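SusD homolog (Bacteroides thetaiotaomicron VPI-5482, PDB 3IV0) probably binds glycans at the outer membrane of this gut bacterium, helping it take up sugars. Local coordinates at residues R51-T56 and F300-D305; N21-L26 and S121-E126; V217-Q222 and D432-G437. All blocks are in the same frame, centred on the assembly; numbering follows the deposited sequence.

Contact 1 of 3, residues R51-T56 and F300-D305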
ATOM      1  N   ARG A  51       3.485  -3.427  11.682  1.00 11.48           N
ATOM      2  CA  ARG A  51       3.241  -4.775  12.138  1.00 11.96           C
ATOM      3  C   ARG A  51       4.443  -5.655  11.850  1.00 12.47           C
ATOM      4  O   ARG A  51       4.952  -5.700  10.726  1.00 11.30           O
ATOM      5  CB  ARG A  51       2.017  -5.346  11.454  1.00 11.44           C
ATOM      6  CG  ARG A  51       1.554  -6.630  12.070  1.00 12.95           C
ATOM      7  CD  ARG A  51       0.224  -7.060  11.496  1.00 11.81           C
ATOM      8  NE  ARG A  51      -0.229  -8.328  12.057  1.00  9.82           N
ATOM      9  CZ  ARG A  51      -1.343  -8.929  11.706  1.00 10.28           C
ATOM     10  NH1 ARG A  51      -2.117  -8.405  10.767  1.00 10.99           N
ATOM     11  NH2 ARG A  51      -1.677 -10.071  12.233  1.00 11.71           N
ATOM     12  N   CYS A  52       4.937  -6.348  12.886  1.00 11.59           N
ATOM     13  CA  CYS A  52       6.146  -7.183  12.812  1.00 11.54           C
ATOM     14  C   CYS A  52       7.398  -6.405  12.440  1.00 11.73           C
ATOM     15  O   CYS A  52       8.380  -7.009  12.021  1.00 12.89           O
ATOM     16  CB  CYS A  52       5.961  -8.391  11.881  1.00 13.52           C
ATOM     17  SG  CYS A  52       4.633  -9.496  12.410  1.00 14.04           S
ATOM     18  N   ALA A  53       7.371  -5.067  12.546  1.00 11.09           N
ATOM     19  CA  ALA A  53       8.534  -4.244  12.312  1.00 10.67           C
ATOM     20  C   ALA A  53       9.375  -4.145  13.606  1.00 11.90           C
ATOM     21  O   ALA A  53       8.802  -4.145  14.707  1.00 12.45           O
ATOM     22  CB  ALA A  53       8.106  -2.844  11.857  1.00 12.87           C
ATOM     23  N   PRO A  54      10.694  -4.052  13.457  1.00 12.86           N
ATOM     24  CA  PRO A  54      11.600  -3.930  14.617  1.00 13.94           C
ATOM     25  C   PRO A  54      11.633  -2.487  15.132  1.00 14.80           C
ATOM     26  O   PRO A  54      12.640  -1.774  15.017  1.00 16.30           O
ATOM     27  CB  PRO A  54      12.925  -4.392  14.047  1.00 16.24           C
ATOM     28  CG  PRO A  54      12.894  -3.969  12.650  1.00 14.94           C
ATOM     29  CD  PRO A  54      11.444  -4.137  12.198  1.00 14.86           C
ATOM     30  N   ILE A  55      10.503  -2.093  15.722  1.00 13.09           N
ATOM     31  CA  ILE A  55      10.278  -0.736  16.184  1.00 12.47           C
ATOM     32  C   ILE A  55       9.998  -0.728  17.677  1.00 13.38           C
ATOM     33  O   ILE A  55       9.475  -1.693  18.247  1.00 13.86           O
ATOM     34  CB  ILE A  55       9.132  -0.053  15.397  1.00 14.02           C
ATOM     35  CG1 ILE A  55       7.799  -0.784  15.534  1.00 13.34           C
ATOM     36  CG2 ILE A  55       9.538   0.130  13.940  1.00 14.65           C
ATOM     37  CD1 ILE A  55       6.635  -0.012  14.850  1.00 12.53           C
ATOM     38  N   THR A  56      10.343   0.401  18.291  1.00 15.19           N
ATOM     39  CA  THR A  56      10.129   0.604  19.706  1.00 15.21           C
ATOM     40  C   THR A  56       9.590   2.000  19.960  1.00 13.93           C
ATOM     41  O   THR A  56      10.093   2.948  19.386  1.00 14.16           O
ATOM     42  CB  THR A  56      11.459   0.451  20.488  1.00 16.20           C
ATOM     43  OG1 THR A  56      12.035  -0.824  20.201  1.00 16.97           O
ATOM     44  CG2 THR A  56      11.228   0.600  21.966  1.00 19.31           C
ATOM     45  N   PHE A 300       8.025   6.467  17.505  1.00 13.72           N
ATOM     46  CA  PHE A 300       8.829   5.255  17.545  1.00 13.21           C
ATOM     47  C   PHE A 300      10.062   5.367  16.677  1.00 12.84           C
ATOM     48  O   PHE A 300      10.195   6.268  15.869  1.00 12.82           O
ATOM     49  CB  PHE A 300       8.019   3.990  17.163  1.00 13.64           C
ATOM     50  CG  PHE A 300       7.508   3.960  15.731  1.00 12.20           C
ATOM     51  CD1 PHE A 300       8.334   3.568  14.668  1.00 12.60           C
ATOM     52  CD2 PHE A 300       6.203   4.268  15.451  1.00 12.79           C
ATOM     53  CE1 PHE A 300       7.862   3.508  13.368  1.00 15.42           C
ATOM     54  CE2 PHE A 300       5.727   4.229  14.144  1.00 14.25           C
ATOM     55  CZ  PHE A 300       6.543   3.839  13.113  1.00 13.41           C
ATOM     56  N   CYS A 301      10.959   4.414  16.873  1.00 13.38           N
ATOM     57  CA  CYS A 301      12.131   4.290  16.038  1.00 14.06           C
ATOM     58  C   CYS A 301      12.415   2.839  15.686  1.00 13.00           C
ATOM     59  O   CYS A 301      11.999   1.919  16.369  1.00 15.52           O
ATOM     60  CB  CYS A 301      13.366   4.915  16.715  1.00 15.44           C
ATOM     61  SG  CYS A 301      13.924   4.125  18.236  1.00 19.42           S
ATOM     62  N   TYR A 302      13.181   2.679  14.614  1.00 14.24           N
ATOM     63  CA  TYR A 302      13.637   1.384  14.139  1.00 14.93           C
ATOM     64  C   TYR A 302      14.928   0.979  14.827  1.00 13.78           C
ATOM     65  O   TYR A 302      15.794   1.825  15.069  1.00 14.84           O
ATOM     66  CB  TYR A 302      13.919   1.459  12.633  1.00 15.99           C
ATOM     67  CG  TYR A 302      12.648   1.402  11.794  1.00 13.01           C
ATOM     68  CD1 TYR A 302      11.896   2.536  11.603  1.00 13.64           C
ATOM     69  CD2 TYR A 302      12.190   0.206  11.291  1.00 13.43           C
ATOM     70  CE1 TYR A 302      10.730   2.494  10.855  1.00 13.49           C
ATOM     71  CE2 TYR A 302      11.000   0.156  10.532  1.00 13.56           C
ATOM     72  CZ  TYR A 302      10.305   1.310  10.335  1.00 14.45           C
ATOM     73  OH  TYR A 302       9.137   1.300   9.606  1.00 14.95           O
ATOM     74  N   SER A 303      15.057  -0.296  15.101  1.00 14.14           N
ATOM     75  CA  SER A 303      16.316  -0.871  15.585  1.00 15.60           C
ATOM     76  C   SER A 303      17.505  -0.432  14.745  1.00 15.97           C
ATOM     77  O   SER A 303      17.509  -0.546  13.533  1.00 16.61           O
ATOM     78  CB  SER A 303      16.188  -2.394  15.542  1.00 18.19           C
ATOM     79  OG  SER A 303      17.422  -3.056  15.558  1.00 20.96           O
ATOM     80  N   GLY A 304      18.573  -0.014  15.413  1.00 16.55           N
ATOM     81  CA  GLY A 304      19.812   0.292  14.724  1.00 16.98           C
ATOM     82  C   GLY A 304      20.453  -0.923  14.112  1.00 15.73           C
ATOM     83  O   GLY A 304      21.037  -0.814  13.047  1.00 16.71           O
ATOM     84  N   ASP A 305      20.305  -2.084  14.738  1.00 16.78           N
ATOM     85  CA  ASP A 305      20.813  -3.322  14.171  1.00 18.45           C
ATOM     86  C   ASP A 305      20.077  -3.636  12.878  1.00 16.85           C
ATOM     87  O   ASP A 305      20.699  -4.018  11.891  1.00 18.78           O
ATOM     88  CB  ASP A 305      20.672  -4.479  15.149  1.00 21.34           C
ATOM     89  CG  ASP A 305      21.544  -4.316  16.398  1.00 32.06           C
ATOM     90  OD1 ASP A 305      22.744  -4.007  16.274  1.00 31.57           O
ATOM     91  OD2 ASP A 305      21.004  -4.496  17.513  1.00 46.01           O
TER

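Contact 2 of 3, residues N21-L26 and S121-E126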
ATOM      1  N   ASN A  21     -22.464  15.129 -11.853  1.00 17.28           N
ATOM      2  CA  ASN A  21     -22.949  14.418 -10.684  1.00 18.35           C
ATOM      3  C   ASN A  21     -22.407  12.987 -10.643  1.00 16.25           C
ATOM      4  O   ASN A  21     -22.075  12.474  -9.566  1.00 16.36           O
ATOM      5  CB  ASN A  21     -24.466  14.450 -10.669  1.00 20.95           C
ATOM      6  CG  ASN A  21     -24.997  15.855 -10.508  1.00 23.95           C
ATOM      7  OD1 ASN A  21     -24.226  16.796 -10.287  1.00 27.65           O
ATOM      8  ND2 ASN A  21     -26.304  16.006 -10.611  1.00 32.13           N
ATOM      9  N   ALA A  22     -22.277  12.363 -11.797  1.00 15.76           N
ATOM     10  CA  ALA A  22     -21.677  11.031 -11.843  1.00 15.47           C
ATOM     11  C   ALA A  22     -20.226  11.098 -11.375  1.00 15.57           C
ATOM     12  O   ALA A  22     -19.784  10.207 -10.631  1.00 14.71           O
ATOM     13  CB  ALA A  22     -21.770  10.413 -13.239  1.00 17.87           C
ATOM     14  N   GLU A  23     -19.487  12.127 -11.775  1.00 13.73           N
ATOM     15  CA  GLU A  23     -18.117  12.286 -11.330  1.00 13.12           C
ATOM     16  C   GLU A  23     -18.037  12.543  -9.836  1.00 14.58           C
ATOM     17  O   GLU A  23     -17.152  12.001  -9.187  1.00 14.29           O
ATOM     18  CB  GLU A  23     -17.376  13.351 -12.123  1.00 14.36           C
ATOM     19  CG  GLU A  23     -15.858  13.358 -11.873  1.00 16.57           C
ATOM     20  CD  GLU A  23     -15.076  14.064 -12.965  1.00 19.74           C
ATOM     21  OE1 GLU A  23     -15.625  15.033 -13.556  1.00 20.73           O
ATOM     22  OE2 GLU A  23     -13.917  13.666 -13.247  1.00 20.22           O
ATOM     23  N   ALA A  24     -18.922  13.359  -9.266  1.00 13.14           N
ATOM     24  CA  ALA A  24     -18.966  13.556  -7.824  1.00 13.62           C
ATOM     25  C   ALA A  24     -19.212  12.250  -7.100  1.00 13.29           C
ATOM     26  O   ALA A  24     -18.596  11.991  -6.043  1.00 13.41           O
ATOM     27  CB  ALA A  24     -20.020  14.646  -7.435  1.00 15.35           C
ATOM     28  N   PHE A  25     -20.089  11.420  -7.636  1.00 12.83           N
ATOM     29  CA  PHE A  25     -20.346  10.137  -7.032  1.00 12.64           C
ATOM     30  C   PHE A  25     -19.083   9.265  -7.080  1.00 11.40           C
ATOM     31  O   PHE A  25     -18.722   8.662  -6.080  1.00 12.18           O
ATOM     32  CB  PHE A  25     -21.534   9.456  -7.691  1.00 13.27           C
ATOM     33  CG  PHE A  25     -22.032   8.266  -6.938  1.00 12.84           C
ATOM     34  CD1 PHE A  25     -21.453   7.039  -7.124  1.00 13.95           C
ATOM     35  CD2 PHE A  25     -23.037   8.382  -5.994  1.00 18.36           C
ATOM     36  CE1 PHE A  25     -21.887   5.956  -6.434  1.00 14.64           C
ATOM     37  CE2 PHE A  25     -23.486   7.275  -5.301  1.00 17.21           C
ATOM     38  CZ  PHE A  25     -22.886   6.057  -5.510  1.00 16.84           C
ATOM     39  N   LEU A  26     -18.418   9.217  -8.225  1.00 11.96           N
ATOM     40  CA  LEU A  26     -17.136   8.505  -8.331  1.00 10.81           C
ATOM     41  C   LEU A  26     -16.141   9.032  -7.306  1.00 12.25           C
ATOM     42  O   LEU A  26     -15.478   8.251  -6.606  1.00 11.49           O
ATOM     43  CB  LEU A  26     -16.624   8.603  -9.744  1.00 11.57           C
ATOM     44  CG  LEU A  26     -15.211   8.049  -9.969  1.00 12.13           C
ATOM     45  CD1 LEU A  26     -15.207   6.540  -9.677  1.00 13.76           C
ATOM     46  CD2 LEU A  26     -14.727   8.359 -11.383  1.00 14.40           C
ATOM     47  N   SER A 121     -17.223   5.507 -19.850  1.00 13.63           N
ATOM     48  CA  SER A 121     -16.348   4.344 -19.823  1.00 12.81           C
ATOM     49  C   SER A 121     -15.228   4.532 -18.807  1.00 13.11           C
ATOM     50  O   SER A 121     -14.875   3.579 -18.092  1.00 12.97           O
ATOM     51  CB  SER A 121     -15.722   4.075 -21.176  1.00 15.26           C
ATOM     52  OG  SER A 121     -16.738   3.747 -22.124  1.00 19.29           O
ATOM     53  N   ARG A 122     -14.665   5.722 -18.722  1.00 11.83           N
ATOM     54  CA  ARG A 122     -13.597   5.986 -17.767  1.00 12.07           C
ATOM     55  C   ARG A 122     -14.098   5.845 -16.343  1.00 12.77           C
ATOM     56  O   ARG A 122     -13.417   5.224 -15.512  1.00 12.33           O
ATOM     57  CB  ARG A 122     -13.045   7.385 -17.994  1.00 12.58           C
ATOM     58  CG  ARG A 122     -11.936   7.759 -17.010  1.00 13.01           C
ATOM     59  CD  ARG A 122     -11.266   9.054 -17.349  1.00 15.76           C
ATOM     60  NE  ARG A 122     -10.670   8.940 -18.655  1.00 16.74           N
ATOM     61  CZ  ARG A 122     -10.173   9.931 -19.364  1.00 25.12           C
ATOM     62  NH1 ARG A 122     -10.179  11.163 -18.876  1.00 24.00           N
ATOM     63  NH2 ARG A 122      -9.679   9.680 -20.572  1.00 23.50           N
ATOM     64  N   PHE A 123     -15.257   6.378 -16.006  1.00 12.52           N
ATOM     65  CA  PHE A 123     -15.748   6.338 -14.642  1.00 12.50           C
ATOM     66  C   PHE A 123     -16.048   4.899 -14.248  1.00 13.68           C
ATOM     67  O   PHE A 123     -15.847   4.496 -13.097  1.00 12.52           O
ATOM     68  CB  PHE A 123     -16.966   7.258 -14.462  1.00 13.84           C
ATOM     69  CG  PHE A 123     -16.687   8.740 -14.697  1.00 12.81           C
ATOM     70  CD1 PHE A 123     -15.415   9.242 -14.822  1.00 15.04           C
ATOM     71  CD2 PHE A 123     -17.760   9.631 -14.740  1.00 14.80           C
ATOM     72  CE1 PHE A 123     -15.209  10.607 -15.031  1.00 15.14           C
ATOM     73  CE2 PHE A 123     -17.555  10.995 -14.952  1.00 16.58           C
ATOM     74  CZ  PHE A 123     -16.307  11.478 -15.096  1.00 16.25           C
ATOM     75  N   LYS A 124     -16.543   4.111 -15.192  1.00 11.14           N
ATOM     76  CA  LYS A 124     -16.768   2.705 -14.929  1.00 12.37           C
ATOM     77  C   LYS A 124     -15.426   2.055 -14.633  1.00 11.67           C
ATOM     78  O   LYS A 124     -15.319   1.260 -13.682  1.00 11.47           O
ATOM     79  CB  LYS A 124     -17.425   2.008 -16.117  1.00 12.28           C
ATOM     80  CG  LYS A 124     -18.899   2.351 -16.324  1.00 15.34           C
ATOM     81  CD  LYS A 124     -19.419   1.613 -17.585  1.00 17.11           C
ATOM     82  CE  LYS A 124     -20.850   1.912 -17.901  1.00 18.68           C
ATOM     83  NZ  LYS A 124     -21.133   1.367 -19.284  1.00 21.67           N
ATOM     84  N   ALA A 125     -14.414   2.302 -15.462  1.00 11.57           N
ATOM     85  CA  ALA A 125     -13.079   1.705 -15.254  1.00 12.13           C
ATOM     86  C   ALA A 125     -12.503   2.097 -13.904  1.00 11.27           C
ATOM     87  O   ALA A 125     -11.939   1.236 -13.181  1.00 10.46           O
ATOM     88  CB  ALA A 125     -12.144   2.119 -16.346  1.00 13.44           C
ATOM     89  N   GLU A 126     -12.641   3.357 -13.517  1.00 10.63           N
ATOM     90  CA  GLU A 126     -12.176   3.793 -12.229  1.00 10.83           C
ATOM     91  C   GLU A 126     -12.910   3.145 -11.077  1.00 10.83           C
ATOM     92  O   GLU A 126     -12.294   2.754 -10.062  1.00 10.69           O
ATOM     93  CB  GLU A 126     -12.298   5.320 -12.112  1.00 10.77           C
ATOM     94  CG  GLU A 126     -11.397   6.098 -13.001  1.00 12.63           C
ATOM     95  CD  GLU A 126     -11.489   7.563 -12.717  1.00 12.82           C
ATOM     96  OE1 GLU A 126     -11.134   7.972 -11.605  1.00 13.16           O
ATOM     97  OE2 GLU A 126     -11.949   8.336 -13.580  1.00 14.11           O
TER

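Contact 3 of 3, residues V217-Q222 and D432-G437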
ATOM      1  N   VAL A 217       0.366 -16.111  -5.573  1.00  9.37           N
ATOM      2  CA  VAL A 217       1.546 -16.982  -5.507  1.00 10.78           C
ATOM      3  C   VAL A 217       1.635 -17.647  -4.142  1.00 10.36           C
ATOM      4  O   VAL A 217       1.945 -18.833  -4.048  1.00 12.44           O
ATOM      5  CB  VAL A 217       2.854 -16.172  -5.784  1.00 10.12           C
ATOM      6  CG1 VAL A 217       4.104 -16.949  -5.269  1.00 12.13           C
ATOM      7  CG2 VAL A 217       2.963 -15.877  -7.266  1.00 10.55           C
ATOM      8  N   GLN A 218       1.360 -16.909  -3.069  1.00 10.09           N
ATOM      9  CA  GLN A 218       1.470 -17.411  -1.717  1.00 10.58           C
ATOM     10  C   GLN A 218       0.289 -18.296  -1.339  1.00 10.95           C
ATOM     11  O   GLN A 218       0.456 -19.327  -0.682  1.00 11.37           O
ATOM     12  CB  GLN A 218       1.513 -16.243  -0.730  1.00 11.75           C
ATOM     13  CG  GLN A 218       1.583 -16.654   0.737  1.00 12.39           C
ATOM     14  CD  GLN A 218       2.789 -17.513   1.082  1.00 16.10           C
ATOM     15  OE1 GLN A 218       3.917 -17.317   0.571  1.00 16.41           O
ATOM     16  NE2 GLN A 218       2.563 -18.450   1.982  1.00 16.79           N
ATOM     17  N   PHE A 219      -0.920 -17.888  -1.698  1.00 10.12           N
ATOM     18  CA  PHE A 219      -2.128 -18.514  -1.179  1.00 11.62           C
ATOM     19  C   PHE A 219      -2.800 -19.480  -2.130  1.00 11.41           C
ATOM     20  O   PHE A 219      -3.734 -20.172  -1.742  1.00 12.96           O
ATOM     21  CB  PHE A 219      -3.073 -17.439  -0.630  1.00 10.31           C
ATOM     22  CG  PHE A 219      -2.518 -16.763   0.575  1.00 11.62           C
ATOM     23  CD1 PHE A 219      -2.550 -17.395   1.788  1.00 12.10           C
ATOM     24  CD2 PHE A 219      -1.913 -15.527   0.493  1.00 10.32           C
ATOM     25  CE1 PHE A 219      -2.016 -16.794   2.908  1.00 12.95           C
ATOM     26  CE2 PHE A 219      -1.377 -14.929   1.611  1.00 10.54           C
ATOM     27  CZ  PHE A 219      -1.437 -15.571   2.815  1.00 11.44           C
ATOM     28  N   ASP A 220      -2.339 -19.525  -3.377  1.00 11.40           N
ATOM     29  CA  ASP A 220      -2.731 -20.554  -4.340  1.00 11.58           C
ATOM     30  C   ASP A 220      -1.465 -21.054  -5.059  1.00 10.99           C
ATOM     31  O   ASP A 220      -1.340 -21.034  -6.286  1.00 11.95           O
ATOM     32  CB  ASP A 220      -3.734 -20.004  -5.320  1.00 11.04           C
ATOM     33  CG  ASP A 220      -4.331 -21.070  -6.219  1.00 13.03           C
ATOM     34  OD1 ASP A 220      -4.609 -22.195  -5.722  1.00 17.52           O
ATOM     35  OD2 ASP A 220      -4.556 -20.793  -7.408  1.00 12.94           O
ATOM     36  N   ALA A 221      -0.543 -21.532  -4.256  1.00 13.30           N
ATOM     37  CA  ALA A 221       0.790 -21.829  -4.740  1.00 13.86           C
ATOM     38  C   ALA A 221       0.854 -22.890  -5.826  1.00 13.87           C
ATOM     39  O   ALA A 221       1.818 -22.929  -6.589  1.00 14.06           O
ATOM     40  CB  ALA A 221       1.685 -22.216  -3.588  1.00 15.76           C
ATOM     41  N   GLN A 222      -0.135 -23.750  -5.925  1.00 14.65           N
ATOM     42  CA  GLN A 222      -0.053 -24.763  -6.986  1.00 16.31           C
ATOM     43  C   GLN A 222      -0.021 -24.119  -8.357  1.00 16.65           C
ATOM     44  O   GLN A 222       0.480 -24.721  -9.316  1.00 19.74           O
ATOM     45  CB  GLN A 222      -1.223 -25.736  -6.925  1.00 18.95           C
ATOM     46  CG  GLN A 222      -2.539 -25.142  -7.264  1.00 25.87           C
ATOM     47  N   ASP A 432       4.591  -7.447   2.187  1.00  9.38           N
ATOM     48  CA  ASP A 432       5.633  -8.178   1.438  1.00  9.44           C
ATOM     49  C   ASP A 432       6.072  -9.408   2.223  1.00 10.32           C
ATOM     50  O   ASP A 432       6.298 -10.474   1.653  1.00 10.27           O
ATOM     51  CB  ASP A 432       6.822  -7.269   1.179  1.00 10.91           C
ATOM     52  CG  ASP A 432       6.605  -6.309   0.027  1.00 13.91           C
ATOM     53  OD1 ASP A 432       5.618  -6.436  -0.733  1.00 13.63           O
ATOM     54  OD2 ASP A 432       7.543  -5.511  -0.206  1.00 19.60           O
ATOM     55  N   LEU A 433       6.233  -9.254   3.534  1.00  9.59           N
ATOM     56  CA  LEU A 433       6.597 -10.405   4.324  1.00  8.95           C
ATOM     57  C   LEU A 433       5.561 -11.491   4.255  1.00  9.75           C
ATOM     58  O   LEU A 433       5.901 -12.695   4.227  1.00  9.53           O
ATOM     59  CB  LEU A 433       6.836 -10.007   5.777  1.00 10.75           C
ATOM     60  CG  LEU A 433       8.071  -9.173   6.085  1.00 11.15           C
ATOM     61  CD1 LEU A 433       8.025  -8.797   7.563  1.00 13.48           C
ATOM     62  CD2 LEU A 433       9.345  -9.949   5.809  1.00 13.28           C
ATOM     63  N   VAL A 434       4.279 -11.134   4.300  1.00  9.81           N
ATOM     64  CA  VAL A 434       3.251 -12.160   4.262  1.00 10.04           C
ATOM     65  C   VAL A 434       3.215 -12.888   2.908  1.00 10.21           C
ATOM     66  O   VAL A 434       3.199 -14.119   2.866  1.00 10.50           O
ATOM     67  CB  VAL A 434       1.861 -11.570   4.601  1.00  9.67           C
ATOM     68  CG1 VAL A 434       0.724 -12.557   4.313  1.00 10.42           C
ATOM     69  CG2 VAL A 434       1.824 -11.089   6.072  1.00 12.00           C
ATOM     70  N   ARG A 435       3.206 -12.130   1.807  1.00  9.78           N
ATOM     71  CA  ARG A 435       3.007 -12.750   0.506  1.00  9.85           C
ATOM     72  C   ARG A 435       4.231 -13.547   0.067  1.00 10.64           C
ATOM     73  O   ARG A 435       4.125 -14.347  -0.831  1.00 11.92           O
ATOM     74  CB  ARG A 435       2.646 -11.706  -0.574  1.00 11.21           C
ATOM     75  CG  ARG A 435       3.781 -10.738  -0.842  1.00  9.33           C
ATOM     76  CD  ARG A 435       3.445  -9.705  -1.908  1.00 11.84           C
ATOM     77  NE  ARG A 435       4.596  -8.870  -2.210  1.00 11.45           N
ATOM     78  CZ  ARG A 435       5.639  -9.261  -2.936  1.00 12.94           C
ATOM     79  NH1 ARG A 435       5.694 -10.467  -3.439  1.00 11.83           N
ATOM     80  NH2 ARG A 435       6.624  -8.423  -3.157  1.00 13.50           N
ATOM     81  N   THR A 436       5.382 -13.297   0.670  1.00 10.67           N
ATOM     82  CA  THR A 436       6.598 -14.066   0.349  1.00 11.10           C
ATOM     83  C   THR A 436       6.808 -15.189   1.359  1.00 12.65           C
ATOM     84  O   THR A 436       7.752 -15.987   1.197  1.00 13.44           O
ATOM     85  CB  THR A 436       7.855 -13.158   0.353  1.00 12.44           C
ATOM     86  OG1 THR A 436       8.005 -12.590   1.666  1.00 11.66           O
ATOM     87  CG2 THR A 436       7.785 -12.094  -0.741  1.00 12.23           C
ATOM     88  N   GLY A 437       6.014 -15.274   2.419  1.00 12.24           N
ATOM     89  CA  GLY A 437       6.264 -16.259   3.476  1.00 13.69           C
ATOM     90  C   GLY A 437       7.438 -15.874   4.379  1.00 14.81           C
ATOM     91  O   GLY A 437       7.811 -16.612   5.302  1.00 18.58           O
TER

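Contact 1 of 3, residues R51-T56 and F300-D305
Strands 55-57 and 300-302 form a two-stranded antiparallel sheet, and this contact holds most of it. Thr56 and Cys301 make the hydrogen-bonded pair. Thr56 N gives to Cys301 O at 3.0 Å, and Cys301 N gives back to Thr56 O. Ile55 and Tyr302 form the adjacent non-hydrogen-bonded pair, with both side chains on the same face of the sheet. Before the strand, Pro54 centres an inverse gamma turn. Pro54 O takes Ser303 N almost along the C=O axis, at 2.8 Å. Ser303 is also the N-cap of helix 304-310, its OG accepting from Tyr306 N.

Ile55 is the side chain that joins two rings. Ile55 CB sits 3.8 Å from Phe300 CD1. CG1 takes the crowded position between the backbone N and the carbonyl carbon (chi1 60°), and CG2 lies beside the backbone N. CG2 rests over the centre of the Tyr302 ring, a CH-pi contact 3.7 Å from the centroid. Ile55 CG2 also touches Phe300 CD1, at 3.7 Å. CD1, at the tip, lies over the face of the Phe300 ring. An alanine at Tyr302 would remove the ring under Ile55 CG2 and would probably loosen this buried face, where the Tyr302 side chain also touches Phe284 and Leu307. Tyr429 of helix 429-436 touches the side chains of Ala53 and Pro54. Tyr302 CE1 meets the Phe300 ring at its edge, in plane, while Ile55 CD1 stands 3.9 Å above that ring's plane.

Contact 2 of 3, residues N21-L26 and S121-E126
Phe123 CG lies beside its backbone N (chi1 -63°), and its ring reaches across to helix 19-39. Leu26 turns its CG anti to the backbone N (chi1 173°), which sends both methyl groups toward helix 117-142. Glu23 is also anti at its first torsion and then extended, so it runs past the tip of the Phe123 ring. The two helices pack side by side, nearly parallel, in the helical part of the SusD-family fold. The segment axes come within 10.6 Å, and side chains fill the gap.

Leu26 CD2 comes obliquely to the ring, 3.6 Å from Phe123 CD1. Ala22 CB meets the ring at its edge, 4.4 Å from Phe123 CD2. Glu23 uses its whole chain, and Glu23 CD lies 3.6 Å from Phe123 CZ. Leu26 CD2 also touches the carboxylate of Glu126, at 3.5 Å from OE2. Leu105 of helix 93-108 packs on Leu26 as well.

Both acids bind Arg199, a residue outside the two segments, through salt bridges. Tyr30 OH also bonds to Glu126 OE1. Glu23 OE2 and Glu126 OE2 are 5.7 Å apart, so the arginine probably offsets their repulsion and favours the ionised form of both beside an otherwise apolar contact.

Contact 3 of 3, residues V217-Q222 and D432-G437
Two helix C-termini meet here in the helix-rich SusD-family fold. The last turn of helix 202-219 comes against the end of helix 429-436, and the chain then leaves helix 429-436 at Gly437 with positive phi. The backbones are closest at Gln218 and Arg435, whose CA atoms are 5.4 Å apart.

The tight part lies around Gln218. Its CG is anti to the backbone N (chi1 178°), and the chain then bends at chi2. Gln218 CB presses on the backbone of the other helix, 3.2 Å from Arg435 O, and CG sits 3.7 Å from Val434 O. The same CG lies over the face of the neighbouring Phe219 ring, offset toward the rim. That ring makes the looser apolar part. Val434 CG1 lies at the ring edge, 4.0 Å from Phe219 CZ. Phe454 of helix 451-455 touches Gln218, Phe219 and Val434, and Trp459 also meets the Phe219 ring. Beyond Phe219 the chain turns away, and Ala221 and Gln222 are exposed to solvent.

Arg435 leaves the backbone on the side away from residues 217-222, and its NH1 binds Glu376. Its NE and NH2 both bond to Asp432 OD1 from above the carboxylate plane, part of a salt bridge; Asp432 OD2 forms another with Arg419. Asp432 O takes two donors, Thr436 N and Thr436 OG1, the hydroxyl at 2.7 Å on a lone pair in the carbonyl plane.

Contacts 1 and 2 are buried, while contact 3 is partly open to solvent. Contacts 1 and 2 lie on opposite sides of the chain's centre, with their own centres 41 Å apart. Contact 3 is nearer to contact 1, about 5 Å at the nearest atoms. Helix 429-436 connects these two: its end forms half of contact 3, and its Tyr429 and Tyr430 touch residues 51-54. Contact 2 shares no helix or strand with either. The chemistry differs too. Backbone bonds join the strands of contact 1, mainly side chains meet between the helices of contact 2, and contact 3 sets a side chain against backbone carbonyls beside a small apolar contact.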